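Local atomic coordinates of tRNA (adenine(22)-N(1))-methyltransferase (Bacillus subtilis, PDB entry 6Q56), a protein that catalyses the S-adenosyl-L-methionine-dependent methylation of adenosine 22 in tRNA, giving N(1)-methyladenosine. Residues 125-128 with 129-133; 94-98 with 99-103; 165-169 with 170-174; 227-230 with 231-234. The protein carries 2 engineered substitutions. All coordinates share one frame; numbering follows the deposited sequence.

Contact 1: residues 125-128 with 129-133; sequences HAVH and IREWL. With NI (nickel (II) ion), chain E.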
loop_
_atom_site.group_PDB
_atom_site.type_symbol
_atom_site.label_atom_id
_atom_site.label_comp_id
_atom_site.label_asym_id
_atom_site.label_seq_id
_atom_site.Cartn_x
_atom_site.Cartn_y
_atom_site.Cartn_z
ATOM N N HIS A 125 5.840 0.942 -6.250
ATOM C CA HIS A 125 4.745 0.705 -7.182
ATOM C C HIS A 125 3.423 0.575 -6.562
ATOM O O HIS A 125 2.719 -0.493 -6.549
ATOM C CB HIS A 125 4.912 -0.414 -8.043
ATOM C CG HIS A 125 6.166 -0.395 -8.714
ATOM N ND1 HIS A 125 6.480 -1.451 -9.544
ATOM C CD2 HIS A 125 7.195 0.474 -8.776
ATOM C CE1 HIS A 125 7.668 -1.237 -10.074
ATOM N NE2 HIS A 125 8.128 -0.071 -9.627
ATOM N N ALA A 126 3.058 1.713 -6.041
ATOM C CA ALA A 126 1.802 1.767 -5.484
ATOM C C ALA A 126 0.746 1.654 -6.646
ATOM O O ALA A 126 -0.411 1.300 -6.401
ATOM C CB ALA A 126 1.555 3.096 -4.769
ATOM N N VAL A 127 1.148 1.971 -7.886
ATOM C CA VAL A 127 0.270 1.910 -9.037
ATOM C C VAL A 127 -0.441 0.560 -9.174
ATOM O O VAL A 127 -1.607 0.517 -9.514
ATOM C CB VAL A 127 1.023 2.238 -10.338
ATOM C CG1 VAL A 127 2.194 1.305 -10.538
ATOM C CG2 VAL A 127 0.082 2.194 -11.523
ATOM N N HIS A 128 0.265 -0.531 -8.913
ATOM C CA HIS A 128 -0.331 -1.856 -9.019
ATOM C C HIS A 128 -1.537 -1.979 -8.095
ATOM O O HIS A 128 -2.493 -2.675 -8.397
ATOM C CB HIS A 128 0.684 -2.944 -8.676
ATOM C CG HIS A 128 1.906 -2.936 -9.534
ATOM N ND1 HIS A 128 1.863 -3.125 -10.896
ATOM C CD2 HIS A 128 3.212 -2.793 -9.217
ATOM C CE1 HIS A 128 3.088 -3.081 -11.383
ATOM N NE2 HIS A 128 3.927 -2.880 -10.385
ATOM N N ILE A 129 -1.472 -1.302 -6.959
ATOM C CA ILE A 129 -2.546 -1.335 -5.991
ATOM C C ILE A 129 -3.724 -0.516 -6.483
ATOM O O ILE A 129 -4.863 -0.935 -6.363
ATOM C CB ILE A 129 -2.090 -0.809 -4.624
ATOM C CG1 ILE A 129 -0.998 -1.705 -4.055
ATOM C CG2 ILE A 129 -3.249 -0.749 -3.658
ATOM C CD1 ILE A 129 -0.489 -1.250 -2.715
ATOM N N ARG A 130 -3.444 0.655 -7.040
ATOM C CA ARG A 130 -4.500 1.516 -7.542
ATOM C C ARG A 130 -5.234 0.851 -8.700
ATOM O O ARG A 130 -6.448 0.938 -8.800
ATOM C CB ARG A 130 -3.953 2.881 -7.945
ATOM C CG ARG A 130 -3.479 3.708 -6.767
ATOM C CD ARG A 130 -3.118 5.125 -7.164
ATOM N NE ARG A 130 -2.389 5.812 -6.111
ATOM C CZ ARG A 130 -1.071 5.783 -5.975
ATOM N NH1 ARG A 130 -0.329 5.100 -6.823
ATOM N NH2 ARG A 130 -0.498 6.433 -4.987
ATOM N N GLU A 131 -4.496 0.178 -9.564
ATOM C CA GLU A 131 -5.105 -0.500 -10.692
ATOM C C GLU A 131 -6.023 -1.602 -10.189
ATOM O O GLU A 131 -7.120 -1.772 -10.687
ATOM C CB GLU A 131 -4.041 -1.056 -11.633
ATOM C CG GLU A 131 -3.323 0.015 -12.431
ATOM C CD GLU A 131 -2.285 -0.545 -13.377
ATOM O OE1 GLU A 131 -1.973 -1.732 -13.270
ATOM O OE2 GLU A 131 -1.780 0.208 -14.224
ATOM N N TRP A 132 -5.568 -2.344 -9.189
ATOM C CA TRP A 132 -6.371 -3.413 -8.624
ATOM C C TRP A 132 -7.604 -2.851 -7.929
ATOM O O TRP A 132 -8.695 -3.356 -8.101
ATOM C CB TRP A 132 -5.560 -4.247 -7.643
ATOM C CG TRP A 132 -6.320 -5.399 -7.138
ATOM C CD1 TRP A 132 -6.404 -6.625 -7.701
ATOM C CD2 TRP A 132 -7.139 -5.432 -5.976
ATOM N NE1 TRP A 132 -7.216 -7.431 -6.958
ATOM C CE2 TRP A 132 -7.683 -6.718 -5.889
ATOM C CE3 TRP A 132 -7.462 -4.499 -4.995
ATOM C CZ2 TRP A 132 -8.529 -7.096 -4.864
ATOM C CZ3 TRP A 132 -8.299 -4.876 -3.982
ATOM C CH2 TRP A 132 -8.823 -6.161 -3.921
ATOM N N LEU A 133 -7.415 -1.801 -7.146
ATOM C CA LEU A 133 -8.510 -1.171 -6.428
ATOM C C LEU A 133 -9.598 -0.689 -7.375
ATOM O O LEU A 133 -10.779 -0.912 -7.147
ATOM C CB LEU A 133 -8.008 0.020 -5.618
ATOM C CG LEU A 133 -7.211 -0.281 -4.364
ATOM C CD1 LEU A 133 -6.773 1.018 -3.728
ATOM C CD2 LEU A 133 -8.018 -1.113 -3.390
HETATM NI NI NI E . 5.820 -2.977 -9.951
HETATM O O HOH W 1 6.125 -3.175 -11.803
#

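Contact 2: residues 94-98 with 99-103; sequences AGMGG and ALIAH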
loop_
_atom_site.group_PDB
_atom_site.type_symbol
_atom_site.label_atom_id
_atom_site.label_comp_id
_atom_site.label_asym_id
_atom_site.label_seq_id
_atom_site.Cartn_x
_atom_site.Cartn_y
_atom_site.Cartn_z
ATOM N N ALA A 94 1.472 -3.833 4.740
ATOM C CA ALA A 94 2.568 -2.896 4.597
ATOM C C ALA A 94 3.938 -3.552 4.546
ATOM O O ALA A 94 4.089 -4.724 4.829
ATOM C CB ALA A 94 2.520 -1.898 5.735
ATOM N N GLY A 95 4.934 -2.760 4.175
ATOM C CA GLY A 95 6.299 -3.230 4.074
ATOM C C GLY A 95 6.489 -4.198 2.928
ATOM O O GLY A 95 7.345 -5.064 2.974
ATOM N N MET A 96 5.683 -4.035 1.891
ATOM C CA MET A 96 5.759 -4.878 0.713
ATOM C C MET A 96 5.710 -4.031 -0.542
ATOM O O MET A 96 5.370 -2.856 -0.502
ATOM C CB MET A 96 4.593 -5.851 0.663
ATOM C CG MET A 96 4.417 -6.719 1.888
ATOM S SD MET A 96 3.042 -7.860 1.700
ATOM C CE MET A 96 2.750 -8.291 3.402
ATOM N N GLY A 97 6.051 -4.650 -1.660
ATOM C CA GLY A 97 6.013 -3.977 -2.934
ATOM C C GLY A 97 4.575 -3.932 -3.387
ATOM O O GLY A 97 3.789 -4.795 -3.019
ATOM N N GLY A 98 4.238 -2.928 -4.182
ATOM C CA GLY A 98 2.892 -2.767 -4.696
ATOM C C GLY A 98 2.405 -3.989 -5.442
ATOM O O GLY A 98 1.256 -4.372 -5.321
ATOM N N ALA A 99 3.293 -4.604 -6.208
ATOM C CA ALA A 99 2.946 -5.795 -6.964
ATOM C C ALA A 99 2.475 -6.912 -6.040
ATOM O O ALA A 99 1.468 -7.544 -6.297
ATOM C CB ALA A 99 4.120 -6.260 -7.801
ATOM N N LEU A 100 3.212 -7.149 -4.966
ATOM C CA LEU A 100 2.852 -8.197 -4.023
ATOM C C LEU A 100 1.522 -7.905 -3.355
ATOM O O LEU A 100 0.676 -8.771 -3.259
ATOM C CB LEU A 100 3.930 -8.372 -2.961
ATOM C CG LEU A 100 3.658 -9.483 -1.946
ATOM C CD1 LEU A 100 3.367 -10.811 -2.628
ATOM C CD2 LEU A 100 4.834 -9.616 -0.999
ATOM N N ILE A 101 1.357 -6.677 -2.889
ATOM C CA ILE A 101 0.128 -6.268 -2.236
ATOM C C ILE A 101 -1.045 -6.507 -3.172
ATOM O O ILE A 101 -2.047 -7.072 -2.777
ATOM C CB ILE A 101 0.190 -4.797 -1.784
ATOM C CG1 ILE A 101 1.162 -4.652 -0.614
ATOM C CG2 ILE A 101 -1.178 -4.302 -1.366
ATOM C CD1 ILE A 101 1.405 -3.231 -0.176
ATOM N N ALA A 102 -0.910 -6.079 -4.415
ATOM C CA ALA A 102 -1.967 -6.275 -5.390
ATOM C C ALA A 102 -2.209 -7.769 -5.594
ATOM O O ALA A 102 -3.342 -8.200 -5.748
ATOM C CB ALA A 102 -1.625 -5.591 -6.700
ATOM N N HIS A 103 -1.138 -8.552 -5.584
ATOM C CA HIS A 103 -1.241 -9.992 -5.748
ATOM C C HIS A 103 -1.974 -10.596 -4.558
ATOM O O HIS A 103 -2.841 -11.441 -4.723
ATOM C CB HIS A 103 0.143 -10.627 -5.919
ATOM C CG HIS A 103 0.172 -12.102 -5.661
ATOM N ND1 HIS A 103 -0.229 -13.028 -6.596
ATOM C CD2 HIS A 103 0.529 -12.805 -4.563
ATOM C CE1 HIS A 103 -0.111 -14.240 -6.086
ATOM N NE2 HIS A 103 0.352 -14.132 -4.855
#

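Contact 3: residues 165-169 with 170-174; sequences AAYDG and ISLSA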
loop_
_atom_site.group_PDB
_atom_site.type_symbol
_atom_site.label_atom_id
_atom_site.label_comp_id
_atom_site.label_asym_id
_atom_site.label_seq_id
_atom_site.Cartn_x
_atom_site.Cartn_y
_atom_site.Cartn_z
ATOM N N ALA A 165 -14.543 8.811 -8.144
ATOM C CA ALA A 165 -14.584 9.990 -7.288
ATOM C C ALA A 165 -13.225 10.604 -6.985
ATOM O O ALA A 165 -13.001 11.779 -7.228
ATOM C CB ALA A 165 -15.303 9.671 -5.992
ATOM N N ALA A 166 -12.330 9.802 -6.435
ATOM C CA ALA A 166 -11.001 10.272 -6.064
ATOM C C ALA A 166 -10.200 10.765 -7.259
ATOM O O ALA A 166 -9.275 11.552 -7.107
ATOM C CB ALA A 166 -10.238 9.178 -5.339
ATOM N N TYR A 167 -10.561 10.301 -8.446
ATOM C CA TYR A 167 -9.857 10.682 -9.659
ATOM C C TYR A 167 -10.468 11.855 -10.398
ATOM O O TYR A 167 -10.046 12.186 -11.490
ATOM C CB TYR A 167 -9.747 9.486 -10.585
ATOM C CG TYR A 167 -8.873 8.411 -10.022
ATOM C CD1 TYR A 167 -7.506 8.490 -10.128
ATOM C CD2 TYR A 167 -9.413 7.329 -9.369
ATOM C CE1 TYR A 167 -6.695 7.513 -9.611
ATOM C CE2 TYR A 167 -8.613 6.345 -8.848
ATOM C CZ TYR A 167 -7.253 6.447 -8.971
ATOM O OH TYR A 167 -6.450 5.478 -8.456
ATOM N N ASP A 168 -11.461 12.487 -9.803
ATOM C CA ASP A 168 -12.078 13.631 -10.439
ATOM C C ASP A 168 -11.024 14.708 -10.637
ATOM O O ASP A 168 -10.358 15.110 -9.695
ATOM C CB ASP A 168 -13.212 14.176 -9.577
ATOM C CG ASP A 168 -13.759 15.478 -10.096
ATOM O OD1 ASP A 168 -14.446 15.471 -11.128
ATOM O OD2 ASP A 168 -13.502 16.514 -9.465
ATOM N N GLY A 169 -10.867 15.165 -11.867
ATOM C CA GLY A 169 -9.907 16.207 -12.161
ATOM C C GLY A 169 -8.544 15.744 -12.618
ATOM O O GLY A 169 -7.724 16.563 -12.999
ATOM N N ILE A 170 -8.297 14.441 -12.588
ATOM C CA ILE A 170 -7.011 13.907 -13.014
ATOM C C ILE A 170 -7.206 12.658 -13.853
ATOM O O ILE A 170 -8.172 11.945 -13.683
ATOM C CB ILE A 170 -6.108 13.583 -11.807
ATOM C CG1 ILE A 170 -4.685 13.283 -12.261
ATOM C CG2 ILE A 170 -6.652 12.404 -11.033
ATOM C CD1 ILE A 170 -3.665 13.294 -11.148
ATOM N N SER A 171 -6.285 12.406 -14.770
ATOM C CA SER A 171 -6.369 11.231 -15.624
ATOM C C SER A 171 -6.130 9.958 -14.827
ATOM O O SER A 171 -5.317 9.931 -13.919
ATOM C CB SER A 171 -5.351 11.316 -16.755
ATOM O OG SER A 171 -4.032 11.225 -16.268
ATOM N N LEU A 172 -6.849 8.901 -15.176
ATOM C CA LEU A 172 -6.689 7.636 -14.493
ATOM C C LEU A 172 -5.240 7.230 -14.605
ATOM O O LEU A 172 -4.633 6.759 -13.659
ATOM C CB LEU A 172 -7.560 6.563 -15.122
ATOM C CG LEU A 172 -9.033 6.613 -14.761
ATOM C CD1 LEU A 172 -9.729 5.355 -15.232
ATOM C CD2 LEU A 172 -9.184 6.784 -13.266
ATOM N N SER A 173 -4.705 7.426 -15.795
ATOM C CA SER A 173 -3.332 7.079 -16.090
ATOM C C SER A 173 -2.370 7.656 -15.065
ATOM O O SER A 173 -1.610 6.928 -14.448
ATOM C CB SER A 173 -2.958 7.554 -17.487
ATOM O OG SER A 173 -1.619 7.252 -17.765
ATOM N N ALA A 174 -2.403 8.966 -14.891
ATOM C CA ALA A 174 -1.519 9.622 -13.940
ATOM C C ALA A 174 -1.933 9.350 -12.503
ATOM O O ALA A 174 -1.120 8.972 -11.678
ATOM C CB ALA A 174 -1.486 11.112 -14.202
#

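Contact 4: residues 227-230 with 231-234; sequences RMEL and LKEV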
loop_
_atom_site.group_PDB
_atom_site.type_symbol
_atom_site.label_atom_id
_atom_site.label_comp_id
_atom_site.label_asym_id
_atom_site.label_seq_id
_atom_site.Cartn_x
_atom_site.Cartn_y
_atom_site.Cartn_z
ATOM N N ARG A 227 5.514 8.126 -20.259
ATOM C CA ARG A 227 5.776 8.250 -18.835
ATOM C C ARG A 227 6.276 9.646 -18.502
ATOM O O ARG A 227 5.836 10.246 -17.538
ATOM C CB ARG A 227 6.786 7.200 -18.382
ATOM C CG ARG A 227 7.152 7.271 -16.913
ATOM C CD ARG A 227 5.943 7.087 -16.024
ATOM N NE ARG A 227 5.468 5.708 -16.001
ATOM C CZ ARG A 227 5.883 4.790 -15.136
ATOM N NH1 ARG A 227 6.790 5.091 -14.225
ATOM N NH2 ARG A 227 5.389 3.568 -15.190
ATOM N N MET A 228 7.200 10.154 -19.303
ATOM C CA MET A 228 7.750 11.480 -19.075
ATOM C C MET A 228 6.669 12.545 -19.138
ATOM O O MET A 228 6.564 13.369 -18.250
ATOM C CB MET A 228 8.859 11.791 -20.078
ATOM C CG MET A 228 10.135 11.012 -19.840
ATOM S SD MET A 228 11.293 11.096 -21.210
ATOM C CE MET A 228 11.428 12.859 -21.416
ATOM N N GLU A 229 5.869 12.530 -20.192
ATOM C CA GLU A 229 4.814 13.517 -20.336
ATOM C C GLU A 229 3.866 13.430 -19.160
ATOM O O GLU A 229 3.451 14.440 -18.607
ATOM C CB GLU A 229 4.048 13.317 -21.641
ATOM C CG GLU A 229 2.744 14.090 -21.719
ATOM C CD GLU A 229 2.933 15.590 -21.662
ATOM O OE1 GLU A 229 3.999 16.078 -22.070
ATOM O OE2 GLU A 229 2.006 16.277 -21.215
ATOM N N LEU A 230 3.540 12.203 -18.789
ATOM C CA LEU A 230 2.644 11.938 -17.673
ATOM C C LEU A 230 3.163 12.587 -16.404
ATOM O O LEU A 230 2.442 13.301 -15.713
ATOM C CB LEU A 230 2.509 10.436 -17.454
ATOM C CG LEU A 230 1.332 9.991 -16.608
ATOM C CD1 LEU A 230 1.111 8.502 -16.764
ATOM C CD2 LEU A 230 1.555 10.357 -15.154
ATOM N N LEU A 231 4.426 12.333 -16.103
ATOM C CA LEU A 231 5.043 12.895 -14.922
ATOM C C LEU A 231 5.134 14.408 -15.037
ATOM O O LEU A 231 4.939 15.124 -14.070
ATOM C CB LEU A 231 6.426 12.292 -14.701
ATOM C CG LEU A 231 6.402 10.823 -14.301
ATOM C CD1 LEU A 231 7.809 10.304 -14.088
ATOM C CD2 LEU A 231 5.548 10.625 -13.063
ATOM N N LYS A 232 5.423 14.892 -16.232
ATOM C CA LYS A 232 5.533 16.319 -16.448
ATOM C C LYS A 232 4.224 17.015 -16.096
ATOM O O LYS A 232 4.226 18.107 -15.560
ATOM C CB LYS A 232 5.925 16.619 -17.891
ATOM C CG LYS A 232 6.130 18.093 -18.166
ATOM C CD LYS A 232 6.529 18.360 -19.604
ATOM C CE LYS A 232 6.383 19.837 -19.937
ATOM N NZ LYS A 232 7.034 20.208 -21.219
ATOM N N GLU A 233 3.111 16.364 -16.393
ATOM C CA GLU A 233 1.794 16.920 -16.119
ATOM C C GLU A 233 1.447 16.936 -14.634
ATOM O O GLU A 233 0.554 17.658 -14.215
ATOM C CB GLU A 233 0.721 16.147 -16.894
ATOM C CG GLU A 233 0.835 16.255 -18.407
ATOM C CD GLU A 233 -0.134 15.351 -19.147
ATOM O OE1 GLU A 233 -0.871 14.587 -18.495
ATOM O OE2 GLU A 233 -0.159 15.402 -20.391
ATOM N N VAL A 234 2.137 16.136 -13.834
ATOM C CA VAL A 234 1.840 16.096 -12.410
ATOM C C VAL A 234 2.738 16.956 -11.532
ATOM O O VAL A 234 2.405 17.208 -10.389
ATOM C CB VAL A 234 1.892 14.666 -11.859
ATOM C CG1 VAL A 234 0.799 13.816 -12.470
ATOM C CG2 VAL A 234 3.250 14.054 -12.103
#

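Contact 1: residues 125-128 with 129-133
R130 reaches back over A126, putting NH1 3.4 Å from A126 CB, and the methyl approaches the guanidinium obliquely. The torsions explain the reach: CG is anti to the carbonyl carbon (chi1 -68°) and the chain runs extended from CG to NE, which carries the head toward the start of helix 127-135. Partners outside this turn hold it there, E143 by a salt bridge to NE and the carbonyl of M176 by a hydrogen bond to NH1. With a leucine in its place, the carboxylate of E143 would probably be left without its charged mate and the M176 carbonyl without this donor. V127 and E131, one turn apart, run alongside each other, with V127 CG2 3.8 Å from E131 OE2. In the backbone, A126 O accepts from both I129 N (2.9 Å) and R130 N (3.2 Å). E131 N to V127 O, 2.9 Å, continues the helical pattern. At this same helix start H125 and H128 bind a nickel ion, with H128 NE2 1.9 Å from the metal and a water as a third ligand; the bond from H125 ND1 refines short for nickel, and its exact length is doubtful. H128 CG lies beside its own backbone N (chi1 -58°), which swings the ring back toward H125, and the shared metal brings H128 CD2 to the edge of the H125 ring, in its plane. These histidines, three residues apart, make a two-histidine nickel site at a helix start.

Contact 2: residues 94-98 with 99-103
M96 and L100 touch across this strand-to-helix junction: the thioether SD lies 3.7 Å from L100 CD2. The methionine is extended beyond CG, and it crosses the leucine at a slant. Nearer the backbone, M96 CB meets I101 CG1 at 3.9 Å; with CG1 anti to the carbonyl carbon (chi1 -70°), I101 turns this branch back toward the segment 94-98. The helix start sets these side chains in place. G97 occupies the N-cap position, and its carbonyl O receives I101 N at 3.1 Å in a nearly straight bond (N-H...O 172°). The next bond follows one residue on, A102 N to G98 O at 2.9 Å. A second shell fixes the loop itself: M96 bonds through its backbone with N123, and G98 with I124, while Q121 OE1 accepts from G95 N. I101 also packs on L120, P122 and I129, so an alanine here would probably open a gap between M96 CB and these three side chains. Strand 90-96, helix 98-107 and strand 117-122 form a beta-alpha-beta unit, and this glycine-rich turn is its strand-to-helix corner in the Rossmann-like methyltransferase fold.

Contact 3: residues 165-169 with 170-174
L172 sets its CD2 methyl over one face of the Y167 ring, 4.0 Å from the ring centroid and 24° off the normal, a CH-pi contact. The methyl is offset toward the rim, and its nearest ring atom is Y167 CG at 3.6 Å. I170 comes from a different direction: its CG2 lies at the ring edge, near the plane, 4.1 Å from Y167 CD1. That branch sits between the backbone N and carbonyl carbon of I170, a placement that also brings CG2 to 3.4 Å from Y167 O. The same carbonyl takes I170 N at 3.1 Å and so closes a type II beta turn from Y167 to I170. G169 fills its third position with phi 94°, where a beta carbon would jam against the preceding carbonyl oxygen. This buried tyrosine side is completed by L140, P180 and R130. The loose side is the outer face, where D168, S171 and S173 are exposed and D168 points away from 170-174. Even there one polar bond is ordered, since S171, at the N-cap of helix 172-178, accepts from A174 N through OG at 3.1 Å. Apolar contact with the aromatic ring thus packs the inner side, the backbone bond closes the turn and the serine caps the helix, which is consistent with a defined lead-in to helix 172-178.

Contact 4: residues 227-230 with 231-234
R227 lays the aliphatic part of its side chain across L231, CD standing 4.1 Å from L231 CG. The overlap follows from a chain that leaves with CG anti to the backbone N and then bends at both chi2 (60°) and chi3 (73°), bringing its middle, rather than its guanidinium, over the leucine. L231 CG in turn lies 3.3 Å from R227 O, close to the carbonyl that also accepts L231 N at 2.9 Å. One residue on, K232 N bonds to M228 O at 2.8 Å, and E233 N bonds to E229 O, so the backbone supplies regular i to i+4 helical spacing. The bonds weaken beyond this: L230 O has only weak ones from E233 N and V234 N, the latter 3.4 Å long. On the exposed side E229, bent at chi2, and E233 bring their carboxylates together with OE2 to OE2 at 2.5 Å and planes 73° apart. Two oxygens so close suggest that one acid probably carries a proton; full charges on both would be expected to repel. K232 NZ, 5.2 Å from E229 OE1, is too far for a contact but may lessen the negative potential. L230 and V234 meet more loosely, CD2 to CG1 at 4.4 Å. Around the helix, L230 packs on S173 and A174, R227 on L177 and V234 on V178, all of helix 172-178. Toward helix 188-210, M228 packs on L198, T201 and Q202, and L231 on W194, so helix 215-234 has separate strips for two neighbouring helices.

In the fold
Along the chain the order is contact 2, contact 1, contact 3, contact 4, each closing before the next opens. Contacts 1 and 2 belong to the Rossmann-like domain, whose sheet has strand order 3-2-1-4-5-7-6; their centres are about 9 Å apart, and helices 98-107 and 127-135 touch through I101 and I129. Contact 3 touches contact 1 through Y167 and R130, centres about 13 Å apart, and leads from strand 151-159 into the helical C-terminal part. There it touches contact 4, about 14 Å away centre to centre, by A174 against L230 and V234. Contacts 2 and 4, about 24 Å apart between centres, do not touch; contacts 1 and 3 lie between them, linking the Rossmann-like sheet to the C-terminal helices.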